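Local coordinates for Myo-inositol-1-phosphate synthase-related protein (Thermotoga maritima MSB8, PDB 3CIN) that belongs to the myo-inositol-1-phosphate synthase family and binds nicotinamide-adenine-dinucleotide on a Rossmann-type domain, with its precise role left open, at residues V45-E50 / E381-W386; E130-D135 / A180-K185. All coordinates share one frame; numbering follows the deposited sequence.

Interaction 1 of 2, residues V45-E50 / E381-W386; sequences VPLARE and EKMRIW
L47 and R384 mark the closest approach of the two backbones, 8.4 Å from CA to CA, so side chains alone bridge the space between the loop 45-50 and the last helix of the chain, 376-386. The loop folds through two consecutive turns, a type I turn from V45 to A48 and a type II' turn from L47 to E50, which together bring E50 to face the helix, while L47 reaches it with the end of its side chain. E50 and R384 form an end-on, two-pronged salt bridge: NH2 of R384 donates to OE1 of E50 at 2.7 Å, and NH1 of R384 donates to OE2 of E50 at 2.8 Å. Both bonds are nearly straight, and both use the syn side of the carboxylate. The oxygens lie close to the guanidinium plane, and the two flat groups are twisted 27° apart. The E50 chain runs extended beyond CG, whereas R384 bends about its CG-CD bond (chi3 61°), turning its end toward the loop. Beside the ion pair, L47 splits its two methyls: CD1 meets SD of M383 at 3.8 Å, tip to tip, while CD2 lies 3.7 Å from NH1 of R384, oblique to the guanidinium. M383 and L47 also pack on Y362 of helix 356-362. The arginine has further partners, NE bonding to K390 O and NH1 to Y380 OH, which help fix the rotation of its head. The charge of the buried R384 is thus probably balanced by E50, itself exposed, and the loop is tied to the C-terminal helix next to the L47-M383 contact.

Interaction 2 of 2, residues E130-D135 / A180-K185; sequences EWTELD and ALYANK
Helix 120-134, at its C-terminal end, comes within 7.0 Å of helix 171-186, measured between CA of T132 and CA of Y182; D135 then leaves the helix with positive phi. Y182 carries the contact from its side. With CG anti to the backbone N (chi1 165°), its ring extends across to the last turn of the neighbouring helix. CB of W131 sits over one face of that ring in a CH-pi contact, 4.1 Å from the centroid and displaced toward the rim, with CD1 of Y182 its nearest ring atom. T132 comes in at the ring's edge instead, its CG2 in the ring plane and 3.8 Å from CD1 of Y182. The indole of W131 turns its own edge to the tyrosine, CE3 lying 4.1 Å from CB of Y182, and continues inward to L17, L19 and I139 of the central parallel sheet. At the far end of the ring, OH of Y182 lies 3.3 Å from the backbone C of D135 and is hydrogen-bonded to the carbonyl oxygen of P136, the next residue. OD1 of D135 pairs with R186 in a salt bridge, and OG1 of T132 bonds back to K129 O. Between the two segments the contact is mainly aromatic and apolar packing, with no hydrogen bond joining them, while polar bonds just beyond them hold the tyrosine hydroxyl and the aspartate where the chain turns toward strand 138-141.

The two contacts lie in separate parts of the chain, their centres about 28 Å apart, and share no helix or strand. In sequence, interaction 2 is nested within the long span closed by interaction 1. Interaction 2 joins two helices that pack beside the parallel sheet of the Rossmann-type domain, and its aromatic contact reaches the sheet through W131, whose side chain is about 9 Å from the bound NAD. Interaction 1 instead ties an early loop to the C-terminal helix, close to a second subunit that packs on both its segments. Its touching residues are mostly buried, yet they include a salt bridge next to an apolar patch; the partly buried interaction 2 relies on ring packing.

Interaction 1 of 2, residues V45-E50 / E381-W386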
loop_
_atom_site.group_PDB
_atom_site.type_symbol
_atom_site.label_atom_id
_atom_site.label_comp_id
_atom_site.label_asym_id
_atom_site.label_seq_id
_atom_site.Cartn_x
_atom_site.Cartn_y
_atom_site.Cartn_z
ATOM N N VAL A 45 8.428 24.170 -7.480
ATOM C CA VAL A 45 9.335 24.810 -8.453
ATOM C C VAL A 45 10.766 24.540 -7.946
ATOM O O VAL A 45 11.213 25.158 -6.967
ATOM C CB VAL A 45 9.100 26.318 -8.497
ATOM C CG1 VAL A 45 10.047 26.953 -9.577
ATOM C CG2 VAL A 45 7.614 26.616 -8.836
ATOM N N PRO A 46 11.455 23.572 -8.559
ATOM C CA PRO A 46 12.733 23.129 -7.969
ATOM C C PRO A 46 13.730 24.187 -7.628
ATOM O O PRO A 46 14.260 24.147 -6.502
ATOM C CB PRO A 46 13.249 22.113 -8.994
ATOM C CG PRO A 46 11.984 21.544 -9.575
ATOM C CD PRO A 46 11.093 22.729 -9.725
ATOM N N LEU A 47 13.957 25.154 -8.514
ATOM C CA LEU A 47 14.962 26.177 -8.287
ATOM C C LEU A 47 14.375 27.436 -7.686
ATOM O O LEU A 47 15.094 28.361 -7.392
ATOM C CB LEU A 47 15.770 26.473 -9.565
ATOM C CG LEU A 47 16.543 25.264 -10.077
ATOM C CD1 LEU A 47 17.156 25.770 -11.402
ATOM C CD2 LEU A 47 17.574 24.762 -9.066
ATOM N N ALA A 48 13.065 27.440 -7.435
ATOM C CA ALA A 48 12.422 28.504 -6.653
ATOM C C ALA A 48 12.952 29.879 -7.045
ATOM O O ALA A 48 12.859 30.228 -8.214
ATOM C CB ALA A 48 12.572 28.239 -5.207
ATOM N N ARG A 49 13.448 30.657 -6.091
ATOM C CA ARG A 49 13.921 32.014 -6.347
ATOM C C ARG A 49 15.436 32.113 -6.502
ATOM O O ARG A 49 16.006 33.211 -6.368
ATOM C CB ARG A 49 13.439 32.944 -5.259
ATOM C CG ARG A 49 11.944 33.077 -5.186
ATOM C CD ARG A 49 11.599 34.195 -4.222
ATOM N NE ARG A 49 10.326 33.884 -3.596
ATOM C CZ ARG A 49 9.148 34.311 -4.028
ATOM N NH1 ARG A 49 9.054 35.174 -5.049
ATOM N NH2 ARG A 49 8.053 33.925 -3.370
ATOM N N GLU A 50 16.088 30.992 -6.800
ATOM C CA GLU A 50 17.558 30.969 -6.951
ATOM C C GLU A 50 18.042 31.500 -8.297
ATOM O O GLU A 50 19.213 31.809 -8.451
ATOM C CB GLU A 50 18.098 29.565 -6.766
ATOM C CG GLU A 50 17.867 28.997 -5.398
ATOM C CD GLU A 50 18.597 27.691 -5.204
ATOM O OE1 GLU A 50 19.807 27.777 -4.897
ATOM O OE2 GLU A 50 17.959 26.616 -5.369
ATOM N N GLU A 381 22.148 17.682 -9.279
ATOM C CA GLU A 381 23.350 18.429 -8.933
ATOM C C GLU A 381 24.030 18.953 -10.189
ATOM O O GLU A 381 24.496 20.099 -10.224
ATOM C CB GLU A 381 24.303 17.593 -8.096
ATOM C CG GLU A 381 23.680 17.198 -6.730
ATOM C CD GLU A 381 23.697 18.310 -5.615
ATOM O OE1 GLU A 381 23.370 19.540 -5.812
ATOM O OE2 GLU A 381 24.053 17.910 -4.473
ATOM N N LYS A 382 24.045 18.154 -11.249
ATOM C CA LYS A 382 24.634 18.626 -12.520
ATOM C C LYS A 382 23.858 19.758 -13.198
ATOM O O LYS A 382 24.445 20.629 -13.818
ATOM C CB LYS A 382 24.799 17.455 -13.480
ATOM C CG LYS A 382 25.852 16.443 -13.001
ATOM C CD LYS A 382 26.012 15.295 -14.015
ATOM C CE LYS A 382 27.164 14.322 -13.661
ATOM N NZ LYS A 382 28.457 14.586 -14.390
ATOM N N MET A 383 22.545 19.741 -13.020
ATOM C CA MET A 383 21.681 20.792 -13.520
ATOM C C MET A 383 21.953 22.051 -12.712
ATOM O O MET A 383 22.105 23.095 -13.308
ATOM C CB MET A 383 20.216 20.387 -13.425
ATOM C CG MET A 383 19.263 21.341 -14.020
ATOM S SD MET A 383 18.751 22.589 -12.799
ATOM C CE MET A 383 17.811 21.536 -11.651
ATOM N N ARG A 384 22.055 21.965 -11.381
ATOM C CA ARG A 384 22.435 23.179 -10.597
ATOM C C ARG A 384 23.751 23.786 -11.108
ATOM O O ARG A 384 23.861 24.990 -11.298
ATOM C CB ARG A 384 22.511 22.896 -9.124
ATOM C CG ARG A 384 21.181 22.499 -8.464
ATOM C CD ARG A 384 21.335 22.352 -6.949
ATOM N NE ARG A 384 21.755 23.593 -6.294
ATOM C CZ ARG A 384 20.929 24.560 -5.904
ATOM N NH1 ARG A 384 19.608 24.423 -6.013
ATOM N NH2 ARG A 384 21.428 25.655 -5.359
ATOM N N ILE A 385 24.752 22.952 -11.356
ATOM C CA ILE A 385 26.037 23.452 -11.808
ATOM C C ILE A 385 25.874 24.136 -13.160
ATOM O O ILE A 385 26.440 25.177 -13.368
ATOM C CB ILE A 385 27.086 22.338 -11.899
ATOM C CG1 ILE A 385 27.451 21.858 -10.493
ATOM C CG2 ILE A 385 28.382 22.852 -12.600
ATOM C CD1 ILE A 385 28.053 20.419 -10.446
ATOM N N TRP A 386 25.110 23.540 -14.066
ATOM C CA TRP A 386 24.846 24.146 -15.396
ATOM C C TRP A 386 24.217 25.534 -15.250
ATOM O O TRP A 386 24.545 26.475 -16.010
ATOM C CB TRP A 386 23.914 23.242 -16.216
ATOM C CG TRP A 386 23.610 23.799 -17.598
ATOM C CD1 TRP A 386 24.312 23.582 -18.760
ATOM C CD2 TRP A 386 22.549 24.700 -17.933
ATOM N NE1 TRP A 386 23.741 24.278 -19.786
ATOM C CE2 TRP A 386 22.635 24.945 -19.306
ATOM C CE3 TRP A 386 21.509 25.289 -17.202
ATOM C CZ2 TRP A 386 21.750 25.819 -19.969
ATOM C CZ3 TRP A 386 20.645 26.136 -17.853
ATOM C CH2 TRP A 386 20.773 26.401 -19.210
#

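Interaction 2 of 2, residues E130-D135 / A180-K185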
loop_
_atom_site.group_PDB
_atom_site.type_symbol
_atom_site.label_atom_id
_atom_site.label_comp_id
_atom_site.label_asym_id
_atom_site.label_seq_id
_atom_site.Cartn_x
_atom_site.Cartn_y
_atom_site.Cartn_z
ATOM N N GLU A 130 2.912 35.333 -37.089
ATOM C CA GLU A 130 2.236 35.653 -35.804
ATOM C C GLU A 130 3.215 35.718 -34.559
ATOM O O GLU A 130 3.182 36.640 -33.719
ATOM C CB GLU A 130 1.077 34.658 -35.522
ATOM C CG GLU A 130 -0.135 34.828 -36.431
ATOM C CD GLU A 130 -1.126 33.652 -36.401
ATOM O OE1 GLU A 130 -1.204 32.912 -35.416
ATOM O OE2 GLU A 130 -1.874 33.480 -37.375
ATOM N N TRP A 131 4.081 34.725 -34.469
ATOM C CA TRP A 131 4.995 34.619 -33.411
ATOM C C TRP A 131 6.008 35.758 -33.422
ATOM O O TRP A 131 6.412 36.210 -32.379
ATOM C CB TRP A 131 5.675 33.244 -33.449
ATOM C CG TRP A 131 4.725 32.092 -33.235
ATOM C CD1 TRP A 131 3.409 32.145 -32.922
ATOM C CD2 TRP A 131 5.056 30.685 -33.292
ATOM N NE1 TRP A 131 2.895 30.868 -32.804
ATOM C CE2 TRP A 131 3.897 29.961 -32.987
ATOM C CE3 TRP A 131 6.205 29.997 -33.547
ATOM C CZ2 TRP A 131 3.863 28.554 -32.969
ATOM C CZ3 TRP A 131 6.167 28.605 -33.532
ATOM C CH2 TRP A 131 5.038 27.908 -33.280
ATOM N N THR A 132 6.409 36.240 -34.599
ATOM C CA THR A 132 7.326 37.356 -34.669
ATOM C C THR A 132 6.740 38.592 -34.032
ATOM O O THR A 132 7.503 39.365 -33.441
ATOM C CB THR A 132 7.801 37.624 -36.093
ATOM O OG1 THR A 132 6.684 38.077 -36.885
ATOM C CG2 THR A 132 8.421 36.359 -36.671
ATOM N N GLU A 133 5.408 38.770 -34.085
ATOM C CA GLU A 133 4.775 39.924 -33.440
ATOM C C GLU A 133 4.580 39.754 -31.937
ATOM O O GLU A 133 4.629 40.716 -31.211
ATOM C CB GLU A 133 3.417 40.244 -34.040
ATOM C CG GLU A 133 3.456 40.429 -35.564
ATOM C CD GLU A 133 2.164 41.109 -36.095
ATOM O OE1 GLU A 133 1.540 41.856 -35.339
ATOM O OE2 GLU A 133 1.768 40.832 -37.240
ATOM N N LEU A 134 4.358 38.515 -31.499
ATOM C CA LEU A 134 4.195 38.183 -30.066
ATOM C C LEU A 134 5.565 38.158 -29.362
ATOM O O LEU A 134 5.677 38.436 -28.169
ATOM C CB LEU A 134 3.477 36.839 -29.934
ATOM C CG LEU A 134 2.006 36.809 -30.432
ATOM C CD1 LEU A 134 1.338 35.411 -30.243
ATOM C CD2 LEU A 134 1.177 37.946 -29.883
ATOM N N ASP A 135 6.585 37.824 -30.133
ATOM C CA ASP A 135 7.990 37.875 -29.730
ATOM C C ASP A 135 8.410 37.009 -28.544
ATOM O O ASP A 135 9.208 37.444 -27.693
ATOM C CB ASP A 135 8.389 39.310 -29.445
ATOM C CG ASP A 135 9.868 39.467 -29.334
ATOM O OD1 ASP A 135 10.561 38.817 -30.138
ATOM O OD2 ASP A 135 10.358 40.218 -28.441
ATOM N N ALA A 180 11.852 26.510 -35.193
ATOM C CA ALA A 180 13.197 26.693 -35.747
ATOM C C ALA A 180 13.161 27.835 -36.743
ATOM O O ALA A 180 14.066 28.672 -36.772
ATOM C CB ALA A 180 13.713 25.437 -36.441
ATOM N N LEU A 181 12.118 27.876 -37.584
ATOM C CA LEU A 181 12.047 28.948 -38.599
ATOM C C LEU A 181 11.894 30.297 -37.898
ATOM O O LEU A 181 12.552 31.295 -38.280
ATOM C CB LEU A 181 10.924 28.713 -39.613
ATOM C CG LEU A 181 11.274 27.753 -40.755
ATOM C CD1 LEU A 181 11.788 26.437 -40.349
ATOM C CD2 LEU A 181 10.083 27.542 -41.675
ATOM N N TYR A 182 11.062 30.315 -36.867
ATOM C CA TYR A 182 10.864 31.503 -36.041
ATOM C C TYR A 182 12.161 31.939 -35.370
ATOM O O TYR A 182 12.551 33.124 -35.414
ATOM C CB TYR A 182 9.763 31.252 -35.032
ATOM C CG TYR A 182 9.745 32.295 -33.918
ATOM C CD1 TYR A 182 9.336 33.618 -34.155
ATOM C CD2 TYR A 182 10.173 31.981 -32.629
ATOM C CE1 TYR A 182 9.336 34.544 -33.166
ATOM C CE2 TYR A 182 10.149 32.925 -31.610
ATOM C CZ TYR A 182 9.744 34.205 -31.880
ATOM O OH TYR A 182 9.746 35.168 -30.869
ATOM N N ALA A 183 12.867 30.985 -34.772
ATOM C CA ALA A 183 14.151 31.244 -34.106
ATOM C C ALA A 183 15.150 31.856 -35.031
ATOM O O ALA A 183 15.886 32.812 -34.656
ATOM C CB ALA A 183 14.728 29.941 -33.482
ATOM N N ASN A 184 15.185 31.325 -36.257
ATOM C CA ASN A 184 16.097 31.859 -37.251
ATOM C C ASN A 184 15.733 33.289 -37.596
ATOM O O ASN A 184 16.615 34.141 -37.616
ATOM C CB ASN A 184 16.134 30.948 -38.471
ATOM C CG ASN A 184 17.139 31.409 -39.509
ATOM O OD1 ASN A 184 18.246 30.896 -39.590
ATOM N ND2 ASN A 184 16.749 32.365 -40.281
ATOM N N LYS A 185 14.442 33.585 -37.772
ATOM C CA LYS A 185 14.052 34.967 -38.114
ATOM C C LYS A 185 14.266 35.932 -36.945
ATOM O O LYS A 185 14.493 37.144 -37.133
ATOM C CB LYS A 185 12.602 35.032 -38.578
ATOM C CG LYS A 185 12.390 34.432 -39.997
#